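PDB 4GGO: trans-2-enoyl-CoA reductase from Treponema denticola ATCC 35405, which catalyses the NADH-dependent reduction of the carbon-carbon double bond of trans-2-enoyl-CoA, converting crotonyl-CoA to butyryl-CoA in fatty acid synthesis. Local coordinates for residues F83-S88 with Y92-W97; V7-R12 with N382-E387; A65-A70 with L101-A106; Q22-G27 with W97-A102. All blocks are in the same frame, centred on the assembly; numbering follows the deposited sequence.

Helix 95-110 ties three of the four contacts together. Its N-terminal turn meets the loop after strand 77-82 in contact 1, the next turns cross helix 21-38 in contact 4, and contact 3 then sets it beside helix 61-74. The centres of contacts 1 and 4 are about 10 Å apart, as are those of contacts 3 and 4. Contact 2 closes the longest loop, from the N-terminal residues to the turn after helix 371-380, and the others are nested within it. It touches contact 4 through C24 and K26, and contact 1 through Y92 and P95. Contacts 1 and 4 lie near the NAD(+) site, while contact 2 joins the N-terminal residues to the C-terminal part.

Contact 1. Residues F83-S88 with Y92-W97; sequences FEKAGS and YGTPGW
A86 and G87 lie over one face of the W97 indole. A86 CA stands 3.5 Å from the centroid of the five-membered ring, and G87 CA makes a second CH-pi contact with the six-membered ring. E84 CB meets the ring at its edge. Alongside, the backbones are tied through T94: its N donates to K85 O (3.1 Å), and K85 N returns a longer, fairly straight bond (162°) to T94 OG1. T94 OG1 also donates to E84 OE1, at a very short and doubtful 2.4 Å. With chi1 at 55°, OG1 sits between the T94 backbone N and carbonyl carbon, turned toward both partners. A water bridges E84 OE1 to G96 N, in the first turn of helix 95-110, for which T94 is the N-cap residue. Further out, S59 OG holds the carboxylate at OE2, while D118 OD1 takes the backbone N of E84. E84 belongs to the NAD(+) site and plays an important role in discriminating NADH from NADPH. A carboxylate beside a helix N-terminus is probably stabilised as the anion, and a negative charge there would be expected to repel the extra phosphate of NADPH.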
loop_
_atom_site.group_PDB
_atom_site.type_symbol
_atom_site.label_atom_id
_atom_site.label_comp_id
_atom_site.label_asym_id
_atom_site.label_seq_id
_atom_site.Cartn_x
_atom_site.Cartn_y
_atom_site.Cartn_z
ATOM N N PHE A 83 -10.934 -5.828 -3.830
ATOM C CA PHE A 83 -11.518 -6.472 -5.001
ATOM C C PHE A 83 -10.671 -7.668 -5.428
ATOM O O PHE A 83 -9.672 -7.515 -6.129
ATOM C CB PHE A 83 -11.637 -5.471 -6.151
ATOM C CG PHE A 83 -12.663 -5.848 -7.186
ATOM C CD1 PHE A 83 -13.460 -6.971 -7.021
ATOM C CD2 PHE A 83 -12.827 -5.078 -8.325
ATOM C CE1 PHE A 83 -14.405 -7.315 -7.973
ATOM C CE2 PHE A 83 -13.770 -5.418 -9.281
ATOM C CZ PHE A 83 -14.559 -6.539 -9.104
ATOM N N GLU A 84 -11.080 -8.859 -5.006
ATOM C CA GLU A 84 -10.307 -10.067 -5.269
ATOM C C GLU A 84 -11.007 -11.006 -6.240
ATOM O O GLU A 84 -12.178 -10.826 -6.569
ATOM C CB GLU A 84 -10.039 -10.816 -3.962
ATOM C CG GLU A 84 -9.455 -9.954 -2.863
ATOM C CD GLU A 84 -8.138 -9.331 -3.261
ATOM O OE1 GLU A 84 -7.347 -10.004 -3.954
ATOM O OE2 GLU A 84 -7.897 -8.165 -2.886
ATOM N N LYS A 85 -10.266 -12.008 -6.698
ATOM C CA LYS A 85 -10.842 -13.126 -7.430
ATOM C C LYS A 85 -10.724 -14.365 -6.551
ATOM O O LYS A 85 -9.624 -14.735 -6.141
ATOM C CB LYS A 85 -10.120 -13.336 -8.764
ATOM C CG LYS A 85 -10.451 -12.281 -9.813
ATOM C CD LYS A 85 -9.710 -12.520 -11.122
ATOM C CE LYS A 85 -8.304 -11.940 -11.088
ATOM N NZ LYS A 85 -7.598 -12.114 -12.388
ATOM N N ALA A 86 -11.860 -14.987 -6.248
ATOM C CA ALA A 86 -11.890 -16.146 -5.359
ATOM C C ALA A 86 -11.075 -17.308 -5.918
ATOM O O ALA A 86 -10.919 -17.446 -7.131
ATOM C CB ALA A 86 -13.325 -16.576 -5.087
ATOM N N GLY A 87 -10.560 -18.141 -5.020
ATOM C CA GLY A 87 -9.650 -19.208 -5.390
ATOM C C GLY A 87 -10.204 -20.266 -6.323
ATOM O O GLY A 87 -9.719 -20.404 -7.444
ATOM N N SER A 88 -11.219 -20.994 -5.856
ATOM C CA SER A 88 -11.754 -22.192 -6.521
ATOM C C SER A 88 -10.846 -23.414 -6.349
ATOM O O SER A 88 -9.671 -23.285 -6.007
ATOM C CB SER A 88 -12.092 -21.949 -8.000
ATOM O OG SER A 88 -11.801 -23.093 -8.784
ATOM N N TYR A 92 -6.339 -20.495 -9.550
ATOM C CA TYR A 92 -5.756 -19.587 -8.569
ATOM C C TYR A 92 -6.689 -18.440 -8.214
ATOM O O TYR A 92 -7.432 -17.943 -9.058
ATOM C CB TYR A 92 -4.452 -18.985 -9.095
ATOM C CG TYR A 92 -3.313 -19.960 -9.254
ATOM C CD1 TYR A 92 -2.560 -20.361 -8.158
ATOM C CD2 TYR A 92 -2.975 -20.462 -10.502
ATOM C CE1 TYR A 92 -1.510 -21.245 -8.300
ATOM C CE2 TYR A 92 -1.926 -21.346 -10.655
ATOM C CZ TYR A 92 -1.196 -21.734 -9.551
ATOM O OH TYR A 92 -0.149 -22.613 -9.695
ATOM N N GLY A 93 -6.634 -18.019 -6.957
ATOM C CA GLY A 93 -7.233 -16.763 -6.560
ATOM C C GLY A 93 -6.139 -15.714 -6.557
ATOM O O GLY A 93 -4.963 -16.044 -6.700
ATOM N N THR A 94 -6.515 -14.449 -6.412
ATOM C CA THR A 94 -5.521 -13.397 -6.258
ATOM C C THR A 94 -4.887 -13.545 -4.878
ATOM O O THR A 94 -5.525 -14.057 -3.958
ATOM C CB THR A 94 -6.148 -11.998 -6.413
ATOM O OG1 THR A 94 -7.241 -11.855 -5.499
ATOM C CG2 THR A 94 -6.653 -11.798 -7.833
ATOM N N PRO A 95 -3.619 -13.122 -4.730
ATOM C CA PRO A 95 -2.950 -13.223 -3.426
ATOM C C PRO A 95 -3.730 -12.532 -2.309
ATOM O O PRO A 95 -3.708 -12.995 -1.167
ATOM C CB PRO A 95 -1.601 -12.525 -3.660
ATOM C CG PRO A 95 -1.745 -11.787 -4.961
ATOM C CD PRO A 95 -2.724 -12.577 -5.764
ATOM N N GLY A 96 -4.425 -11.449 -2.645
ATOM C CA GLY A 96 -5.214 -10.721 -1.669
ATOM C C GLY A 96 -6.360 -11.536 -1.097
ATOM O O GLY A 96 -6.778 -11.318 0.040
ATOM N N TRP A 97 -6.871 -12.474 -1.889
ATOM C CA TRP A 97 -7.949 -13.351 -1.443
ATOM C C TRP A 97 -7.457 -14.237 -0.308
ATOM O O TRP A 97 -8.102 -14.341 0.734
ATOM C CB TRP A 97 -8.461 -14.208 -2.606
ATOM C CG TRP A 97 -9.713 -14.979 -2.298
ATOM C CD1 TRP A 97 -10.972 -14.474 -2.152
ATOM C CD2 TRP A 97 -9.828 -16.398 -2.118
ATOM N NE1 TRP A 97 -11.861 -15.487 -1.884
ATOM C CE2 TRP A 97 -11.184 -16.677 -1.858
ATOM C CE3 TRP A 97 -8.915 -17.457 -2.147
ATOM C CZ2 TRP A 97 -11.649 -17.971 -1.628
ATOM C CZ3 TRP A 97 -9.379 -18.741 -1.918
ATOM C CH2 TRP A 97 -10.734 -18.986 -1.663
HETATM O O HOH W 1 -4.282 -9.327 -4.706
#

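Contact 2. Residues V7-R12 with N382-E387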
loop_
_atom_site.group_PDB
_atom_site.type_symbol
_atom_site.label_atom_id
_atom_site.label_comp_id
_atom_site.label_asym_id
_atom_site.label_seq_id
_atom_site.Cartn_x
_atom_site.Cartn_y
_atom_site.Cartn_z
ATOM N N VAL A 7 3.501 -25.751 -6.530
ATOM C CA VAL A 7 3.294 -24.371 -6.952
ATOM C C VAL A 7 4.570 -23.539 -6.891
ATOM O O VAL A 7 5.126 -23.302 -5.818
ATOM C CB VAL A 7 2.187 -23.687 -6.132
ATOM C CG1 VAL A 7 2.103 -22.207 -6.479
ATOM C CG2 VAL A 7 0.855 -24.372 -6.381
ATOM N N LYS A 8 5.021 -23.101 -8.062
ATOM C CA LYS A 8 6.198 -22.256 -8.185
ATOM C C LYS A 8 5.776 -20.929 -8.816
ATOM O O LYS A 8 4.716 -20.852 -9.435
ATOM C CB LYS A 8 7.255 -22.957 -9.042
ATOM C CG LYS A 8 7.871 -24.192 -8.390
ATOM C CD LYS A 8 8.571 -23.830 -7.087
ATOM C CE LYS A 8 9.645 -24.846 -6.712
ATOM N NZ LYS A 8 9.099 -26.071 -6.065
ATOM N N PRO A 9 6.588 -19.872 -8.646
ATOM C CA PRO A 9 6.207 -18.578 -9.227
ATOM C C PRO A 9 6.160 -18.602 -10.753
ATOM O O PRO A 9 7.039 -19.174 -11.396
ATOM C CB PRO A 9 7.317 -17.636 -8.746
ATOM C CG PRO A 9 8.465 -18.527 -8.417
ATOM C CD PRO A 9 7.843 -19.779 -7.882
ATOM N N MET A 10 5.127 -17.985 -11.318
ATOM C CA MET A 10 4.998 -17.865 -12.764
ATOM C C MET A 10 4.909 -16.397 -13.165
ATOM O O MET A 10 3.842 -15.789 -13.092
ATOM C CB MET A 10 3.759 -18.608 -13.260
ATOM C CG MET A 10 3.571 -18.541 -14.768
ATOM S SD MET A 10 1.861 -18.795 -15.280
ATOM C CE MET A 10 2.030 -18.733 -17.064
ATOM N N VAL A 11 6.033 -15.831 -13.589
ATOM C CA VAL A 11 6.082 -14.416 -13.938
ATOM C C VAL A 11 6.056 -14.192 -15.449
ATOM O O VAL A 11 6.959 -14.622 -16.166
ATOM C CB VAL A 11 7.333 -13.736 -13.350
ATOM C CG1 VAL A 11 7.327 -12.251 -13.672
ATOM C CG2 VAL A 11 7.399 -13.960 -11.848
ATOM N N ARG A 12 5.012 -13.520 -15.922
ATOM C CA ARG A 12 4.900 -13.154 -17.330
ATOM C C ARG A 12 4.668 -11.653 -17.455
ATOM O O ARG A 12 3.828 -11.091 -16.749
ATOM C CB ARG A 12 3.754 -13.917 -17.999
ATOM C CG ARG A 12 3.892 -15.430 -17.944
ATOM C CD ARG A 12 5.145 -15.905 -18.658
ATOM N NE ARG A 12 5.319 -17.349 -18.538
ATOM C CZ ARG A 12 6.327 -18.029 -19.075
ATOM N NH1 ARG A 12 7.258 -17.398 -19.777
ATOM N NH2 ARG A 12 6.403 -19.343 -18.911
ATOM N N ASN A 382 3.094 -12.430 -3.411
ATOM C CA ASN A 382 2.228 -13.493 -3.908
ATOM C C ASN A 382 2.399 -14.797 -3.133
ATOM O O ASN A 382 1.856 -15.833 -3.517
ATOM C CB ASN A 382 2.467 -13.724 -5.401
ATOM C CG ASN A 382 2.004 -12.558 -6.250
ATOM O OD1 ASN A 382 2.568 -11.466 -6.185
ATOM N ND2 ASN A 382 0.976 -12.785 -7.059
ATOM N N GLY A 383 3.155 -14.740 -2.042
ATOM C CA GLY A 383 3.321 -15.889 -1.170
ATOM C C GLY A 383 4.500 -16.776 -1.522
ATOM O O GLY A 383 4.603 -17.903 -1.038
ATOM N N PHE A 384 5.396 -16.274 -2.363
ATOM C CA PHE A 384 6.580 -17.034 -2.742
ATOM C C PHE A 384 7.809 -16.564 -1.971
ATOM O O PHE A 384 7.868 -15.416 -1.531
ATOM C CB PHE A 384 6.828 -16.932 -4.248
ATOM C CG PHE A 384 5.714 -17.497 -5.084
ATOM C CD1 PHE A 384 5.588 -18.866 -5.260
ATOM C CD2 PHE A 384 4.796 -16.662 -5.698
ATOM C CE1 PHE A 384 4.566 -19.390 -6.029
ATOM C CE2 PHE A 384 3.771 -17.179 -6.469
ATOM C CZ PHE A 384 3.656 -18.546 -6.634
ATOM N N ASP A 385 8.773 -17.466 -1.801
ATOM C CA ASP A 385 10.058 -17.151 -1.169
ATOM C C ASP A 385 9.936 -16.714 0.298
ATOM O O ASP A 385 10.828 -16.060 0.834
ATOM C CB ASP A 385 10.820 -16.096 -1.985
ATOM C CG ASP A 385 12.288 -15.999 -1.600
ATOM O OD1 ASP A 385 12.957 -17.050 -1.518
ATOM O OD2 ASP A 385 12.767 -14.869 -1.365
ATOM N N VAL A 386 8.838 -17.078 0.953
ATOM C CA VAL A 386 8.687 -16.730 2.364
ATOM C C VAL A 386 9.234 -17.840 3.266
ATOM O O VAL A 386 9.166 -19.024 2.930
ATOM C CB VAL A 386 7.229 -16.347 2.733
ATOM C CG1 VAL A 386 6.428 -16.044 1.480
ATOM C CG2 VAL A 386 6.560 -17.435 3.551
ATOM N N GLU A 387 9.796 -17.439 4.402
ATOM C CA GLU A 387 10.494 -18.360 5.289
ATOM C C GLU A 387 9.536 -19.326 5.978
ATOM O O GLU A 387 8.451 -18.936 6.406
ATOM C CB GLU A 387 11.287 -17.572 6.335
ATOM C CG GLU A 387 12.585 -18.225 6.768
ATOM C CD GLU A 387 13.413 -17.324 7.666
ATOM O OE1 GLU A 387 14.659 -17.412 7.615
ATOM O OE2 GLU A 387 12.818 -16.528 8.422
#
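F384, whose N takes part in the Schellman motif that ends helix 371-380, lays its ring against V7, K8 and P9. In that motif F384 N bonds L379 O and G383 N bonds A380 O, with G383, at positive phi, as the C-prime residue. The phenyl group extends toward the N-terminal loop that precedes strand 11-12. The tight part is the ring face under the proline, which packs closely although it is exposed: P9 CB lies 3.9 Å from the F384 centroid, only 7° off the ring normal, a CH-pi contact. P9 CD closes on F384 CD1 at 3.6 Å, and P9 N on F384 CE1 at 3.3 Å. A chi1 of -62° at F384, with CG anti to the carbonyl carbon, carries the ring into this position, where L379 and C16 also touch it. The outer side is looser: the exposed K8 side chain heads away from the ring, and its NZ bonds Y391 O. No hydrogen bond joins the two segments. Instead N18 connects them, its side chain bonding the backbone of K8 and M10 while the backbone O of N18 accepts from N382 ND2. On the buried side V7 comes to the edge of the ring, where its CG1 is 3.8 Å from F384 CE1.

Contact 3. Residues A65-A70 with L101-A106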
loop_
_atom_site.group_PDB
_atom_site.type_symbol
_atom_site.label_atom_id
_atom_site.label_comp_id
_atom_site.label_asym_id
_atom_site.label_seq_id
_atom_site.Cartn_x
_atom_site.Cartn_y
_atom_site.Cartn_z
ATOM N N ALA A 65 -1.198 -4.034 6.023
ATOM C CA ALA A 65 -0.426 -3.708 7.216
ATOM C C ALA A 65 -1.207 -2.778 8.141
ATOM O O ALA A 65 -1.064 -2.838 9.362
ATOM C CB ALA A 65 0.910 -3.086 6.832
ATOM N N SER A 66 -2.036 -1.925 7.548
ATOM C CA SER A 66 -2.860 -0.993 8.309
ATOM C C SER A 66 -3.949 -1.722 9.088
ATOM O O SER A 66 -4.257 -1.364 10.225
ATOM C CB SER A 66 -3.487 0.049 7.382
ATOM O OG SER A 66 -2.490 0.750 6.658
ATOM N N ARG A 67 -4.531 -2.744 8.469
ATOM C CA ARG A 67 -5.574 -3.523 9.121
ATOM C C ARG A 67 -4.969 -4.382 10.225
ATOM O O ARG A 67 -5.514 -4.472 11.325
ATOM C CB ARG A 67 -6.316 -4.397 8.107
ATOM C CG ARG A 67 -7.705 -4.812 8.564
ATOM C CD ARG A 67 -8.367 -5.769 7.583
ATOM N NE ARG A 67 -9.707 -6.141 8.026
ATOM C CZ ARG A 67 -10.483 -7.031 7.412
ATOM N NH1 ARG A 67 -10.052 -7.652 6.322
ATOM N NH2 ARG A 67 -11.688 -7.301 7.893
ATOM N N ILE A 68 -3.830 -5.000 9.927
ATOM C CA ILE A 68 -3.124 -5.837 10.892
ATOM C C ILE A 68 -2.661 -5.038 12.113
ATOM O O ILE A 68 -2.802 -5.491 13.250
ATOM C CB ILE A 68 -1.919 -6.548 10.238
ATOM C CG1 ILE A 68 -2.405 -7.599 9.237
ATOM C CG2 ILE A 68 -1.028 -7.193 11.289
ATOM C CD1 ILE A 68 -1.288 -8.328 8.527
ATOM N N THR A 69 -2.117 -3.847 11.875
ATOM C CA THR A 69 -1.660 -2.992 12.967
ATOM C C THR A 69 -2.826 -2.564 13.859
ATOM O O THR A 69 -2.724 -2.585 15.085
ATOM C CB THR A 69 -0.925 -1.737 12.446
ATOM O OG1 THR A 69 0.200 -2.133 11.652
ATOM C CG2 THR A 69 -0.438 -0.880 13.609
ATOM N N ALA A 70 -3.936 -2.181 13.235
ATOM C CA ALA A 70 -5.119 -1.760 13.977
ATOM C C ALA A 70 -5.705 -2.911 14.787
ATOM O O ALA A 70 -6.035 -2.750 15.960
ATOM C CB ALA A 70 -6.167 -1.188 13.034
ATOM N N LEU A 101 -8.364 -14.262 3.797
ATOM C CA LEU A 101 -8.755 -15.487 4.484
ATOM C C LEU A 101 -7.885 -15.704 5.715
ATOM O O LEU A 101 -8.380 -16.062 6.782
ATOM C CB LEU A 101 -8.644 -16.694 3.551
ATOM C CG LEU A 101 -9.566 -16.729 2.332
ATOM C CD1 LEU A 101 -9.386 -18.036 1.574
ATOM C CD2 LEU A 101 -11.019 -16.535 2.738
ATOM N N ALA A 102 -6.584 -15.479 5.554
ATOM C CA ALA A 102 -5.636 -15.625 6.650
ATOM C C ALA A 102 -5.922 -14.619 7.758
ATOM O O ALA A 102 -5.900 -14.963 8.939
ATOM C CB ALA A 102 -4.212 -15.471 6.143
ATOM N N PHE A 103 -6.199 -13.377 7.371
ATOM C CA PHE A 103 -6.485 -12.323 8.338
ATOM C C PHE A 103 -7.724 -12.637 9.166
ATOM O O PHE A 103 -7.673 -12.637 10.397
ATOM C CB PHE A 103 -6.658 -10.970 7.643
ATOM C CG PHE A 103 -6.909 -9.832 8.594
ATOM C CD1 PHE A 103 -8.201 -9.499 8.976
ATOM C CD2 PHE A 103 -5.853 -9.102 9.113
ATOM C CE1 PHE A 103 -8.432 -8.462 9.858
ATOM C CE2 PHE A 103 -6.079 -8.060 9.992
ATOM C CZ PHE A 103 -7.369 -7.740 10.368
ATOM N N ASP A 104 -8.838 -12.889 8.485
ATOM C CA ASP A 104 -10.110 -13.147 9.155
ATOM C C ASP A 104 -10.037 -14.369 10.066
ATOM O O ASP A 104 -10.635 -14.389 11.140
ATOM C CB ASP A 104 -11.237 -13.311 8.131
ATOM C CG ASP A 104 -11.614 -11.999 7.469
ATOM O OD1 ASP A 104 -11.399 -10.935 8.086
ATOM O OD2 ASP A 104 -12.130 -12.033 6.332
ATOM N N GLU A 105 -9.296 -15.382 9.630
ATOM C CA GLU A 105 -9.098 -16.583 10.430
ATOM C C GLU A 105 -8.313 -16.260 11.698
ATOM O O GLU A 105 -8.635 -16.752 12.782
ATOM C CB GLU A 105 -8.378 -17.654 9.609
ATOM C CG GLU A 105 -8.173 -18.972 10.334
ATOM C CD GLU A 105 -7.920 -20.122 9.378
ATOM O OE1 GLU A 105 -8.537 -20.139 8.292
ATOM O OE2 GLU A 105 -7.105 -21.009 9.710
ATOM N N ALA A 106 -7.288 -15.426 11.558
ATOM C CA ALA A 106 -6.480 -15.010 12.697
ATOM C C ALA A 106 -7.279 -14.111 13.634
ATOM O O ALA A 106 -7.190 -14.238 14.854
ATOM C CB ALA A 106 -5.220 -14.301 12.225
#
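The R67 guanidinium and the F103 ring lie nearly parallel, their planes 23° apart and offset. F103 CE1 is over one face of the guanidinium, 3.2 Å from R67 NE, while R67 CD sits over a face of the ring, 3.8 Å from its centroid, as a CH-pi contact. D104 OD1 lies at the ring edge, in its plane. The two segments belong to helices 61-74 and 95-110 of the Rossmann fold, the crossover helices of two successive beta-alpha-beta units that share strand 77-82. They run almost parallel, 6° apart, with axes 11.6 Å from each other, a spacing bridged by R67 and F103. R67 spans it with its chain extended from CG to NE, while F103 comes from the other helix with CG anti to its backbone nitrogen (chi1 -178°). The polar end of R67 is fixed by the sheet: NE bonds T78 OG1 and NH1 bonds T116 OG1, which also bonds D104 OD2, while S114 OG bonds D104 OD1. The salt bridge, R67 NH2 to D104 OD1 at 3.7 Å, is long; the oxygen lies well out of the guanidinium plane and no N-H points at it. F72 adds an edge-to-face ring contact to F103, and R67 and the NAD(+)-binding C58 have their nearest side-chain atoms about 4 Å apart. At the ring edge I68 CG1 packs 3.8 Å from F103 CD2.

Contact 4. Residues Q22-G27 with W97-A102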
loop_
_atom_site.group_PDB
_atom_site.type_symbol
_atom_site.label_atom_id
_atom_site.label_comp_id
_atom_site.label_asym_id
_atom_site.label_seq_id
_atom_site.Cartn_x
_atom_site.Cartn_y
_atom_site.Cartn_z
ATOM N N GLN A 22 -0.414 -21.123 1.136
ATOM C CA GLN A 22 0.225 -21.226 2.445
ATOM C C GLN A 22 1.258 -20.121 2.643
ATOM O O GLN A 22 1.435 -19.618 3.752
ATOM C CB GLN A 22 0.876 -22.600 2.633
ATOM C CG GLN A 22 -0.108 -23.751 2.779
ATOM C CD GLN A 22 -0.796 -24.105 1.475
ATOM O OE1 GLN A 22 -2.012 -23.965 1.344
ATOM N NE2 GLN A 22 -0.018 -24.565 0.501
ATOM N N GLY A 23 1.936 -19.753 1.561
ATOM C CA GLY A 23 2.919 -18.688 1.601
ATOM C C GLY A 23 2.290 -17.354 1.948
ATOM O O GLY A 23 2.847 -16.578 2.725
ATOM N N CYS A 24 1.124 -17.087 1.367
ATOM C CA CYS A 24 0.380 -15.871 1.672
ATOM C C CYS A 24 -0.052 -15.862 3.134
ATOM O O CYS A 24 0.014 -14.833 3.807
ATOM C CB CYS A 24 -0.842 -15.741 0.760
ATOM S SG CYS A 24 -0.450 -15.442 -0.982
ATOM N N LYS A 25 -0.494 -17.020 3.617
ATOM C CA LYS A 25 -0.911 -17.172 5.007
ATOM C C LYS A 25 0.243 -16.875 5.959
ATOM O O LYS A 25 0.094 -16.114 6.913
ATOM C CB LYS A 25 -1.440 -18.586 5.253
ATOM C CG LYS A 25 -1.771 -18.882 6.707
ATOM C CD LYS A 25 -2.272 -20.307 6.879
ATOM C CE LYS A 25 -2.643 -20.593 8.328
ATOM N NZ LYS A 25 -3.172 -21.975 8.505
ATOM N N LYS A 26 1.394 -17.482 5.686
ATOM C CA LYS A 26 2.589 -17.279 6.498
ATOM C C LYS A 26 3.015 -15.814 6.483
ATOM O O LYS A 26 3.474 -15.281 7.494
ATOM C CB LYS A 26 3.728 -18.168 5.994
ATOM C CG LYS A 26 5.024 -18.053 6.782
ATOM C CD LYS A 26 4.843 -18.472 8.229
ATOM C CE LYS A 26 6.186 -18.743 8.891
ATOM N NZ LYS A 26 7.130 -17.599 8.742
ATOM N N GLY A 27 2.854 -15.169 5.331
ATOM C CA GLY A 27 3.181 -13.762 5.187
ATOM C C GLY A 27 2.333 -12.888 6.091
ATOM O O GLY A 27 2.827 -11.933 6.690
ATOM N N TRP A 97 -6.871 -12.474 -1.889
ATOM C CA TRP A 97 -7.949 -13.351 -1.443
ATOM C C TRP A 97 -7.457 -14.237 -0.308
ATOM O O TRP A 97 -8.102 -14.341 0.734
ATOM C CB TRP A 97 -8.461 -14.208 -2.606
ATOM C CG TRP A 97 -9.713 -14.979 -2.298
ATOM C CD1 TRP A 97 -10.972 -14.474 -2.152
ATOM C CD2 TRP A 97 -9.828 -16.398 -2.118
ATOM N NE1 TRP A 97 -11.861 -15.487 -1.884
ATOM C CE2 TRP A 97 -11.184 -16.677 -1.858
ATOM C CE3 TRP A 97 -8.915 -17.457 -2.147
ATOM C CZ2 TRP A 97 -11.649 -17.971 -1.628
ATOM C CZ3 TRP A 97 -9.379 -18.741 -1.918
ATOM C CH2 TRP A 97 -10.734 -18.986 -1.663
ATOM N N TYR A 98 -6.305 -14.867 -0.513
ATOM C CA TYR A 98 -5.704 -15.721 0.504
ATOM C C TYR A 98 -5.306 -14.913 1.736
ATOM O O TYR A 98 -5.477 -15.370 2.869
ATOM C CB TYR A 98 -4.495 -16.469 -0.065
ATOM C CG TYR A 98 -4.837 -17.351 -1.247
ATOM C CD1 TYR A 98 -5.487 -18.566 -1.066
ATOM C CD2 TYR A 98 -4.515 -16.968 -2.542
ATOM C CE1 TYR A 98 -5.806 -19.375 -2.141
ATOM C CE2 TYR A 98 -4.830 -17.772 -3.624
ATOM C CZ TYR A 98 -5.475 -18.973 -3.417
ATOM O OH TYR A 98 -5.790 -19.777 -4.489
ATOM N N ASN A 99 -4.784 -13.710 1.509
ATOM C CA ASN A 99 -4.437 -12.802 2.598
ATOM C C ASN A 99 -5.642 -12.480 3.478
ATOM O O ASN A 99 -5.551 -12.526 4.705
ATOM C CB ASN A 99 -3.827 -11.506 2.058
ATOM C CG ASN A 99 -2.431 -11.706 1.497
ATOM O OD1 ASN A 99 -1.785 -12.723 1.750
ATOM N ND2 ASN A 99 -1.954 -10.725 0.740
ATOM N N ASN A 100 -6.767 -12.156 2.845
ATOM C CA ASN A 100 -7.999 -11.871 3.575
ATOM C C ASN A 100 -8.494 -13.071 4.375
ATOM O O ASN A 100 -8.991 -12.917 5.492
ATOM C CB ASN A 100 -9.102 -11.393 2.625
ATOM C CG ASN A 100 -8.857 -9.994 2.101
ATOM O OD1 ASN A 100 -8.076 -9.232 2.670
ATOM N ND2 ASN A 100 -9.533 -9.644 1.012
ATOM N N LEU A 101 -8.364 -14.262 3.797
ATOM C CA LEU A 101 -8.755 -15.487 4.484
ATOM C C LEU A 101 -7.885 -15.704 5.715
ATOM O O LEU A 101 -8.380 -16.062 6.782
ATOM C CB LEU A 101 -8.644 -16.694 3.551
ATOM C CG LEU A 101 -9.566 -16.729 2.332
ATOM C CD1 LEU A 101 -9.386 -18.036 1.574
ATOM C CD2 LEU A 101 -11.019 -16.535 2.738
ATOM N N ALA A 102 -6.584 -15.479 5.554
ATOM C CA ALA A 102 -5.636 -15.625 6.650
ATOM C C ALA A 102 -5.922 -14.619 7.758
ATOM O O ALA A 102 -5.900 -14.963 8.939
ATOM C CB ALA A 102 -4.212 -15.471 6.143
#
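C24 points at helix 95-110 and meets two side chains there, its CB 3.8 Å from Y98 CB and 3.3 Å from N99 OD1. Y98 starts toward helix 21-38, but its ring then turns off, and one ring face receives W97 CE3. Its hydroxyl bonds F398 O and G93 N, which holds the far end of the ring. N99 is oriented the other way. Its CB points along the interface, and with CG anti to the carbonyl carbon (chi1 -71°) the amide swings back over C24. ND2 donates to S59 O, in the NAD(+)-binding loop, and this fixes the amide rotation, leaving OD1 facing C24. OD1 also stands 3.5 Å from C24 O; as both are acceptors, no bond forms. The helices cross at -51° with axes 8.4 Å apart, close to the angle expected of ridges-into-grooves packing between rows of residues four apart; Y98 and A102 lie on one such row. Further along, the small A102 lets the helices approach: its CB rests on the backbone of K25, 3.9 Å from K25 CA, and the two CA atoms come within 5.2 Å of each other. The K25 chain is fully extended and leaves the interface after CG; K25 CG lies 4.2 Å from A102 CB. V28, one turn after C24, touches both N99 and A102. C24 SG lies beside N99 OD1 at 4.1 Å and packs against the backbone of N382 and G383.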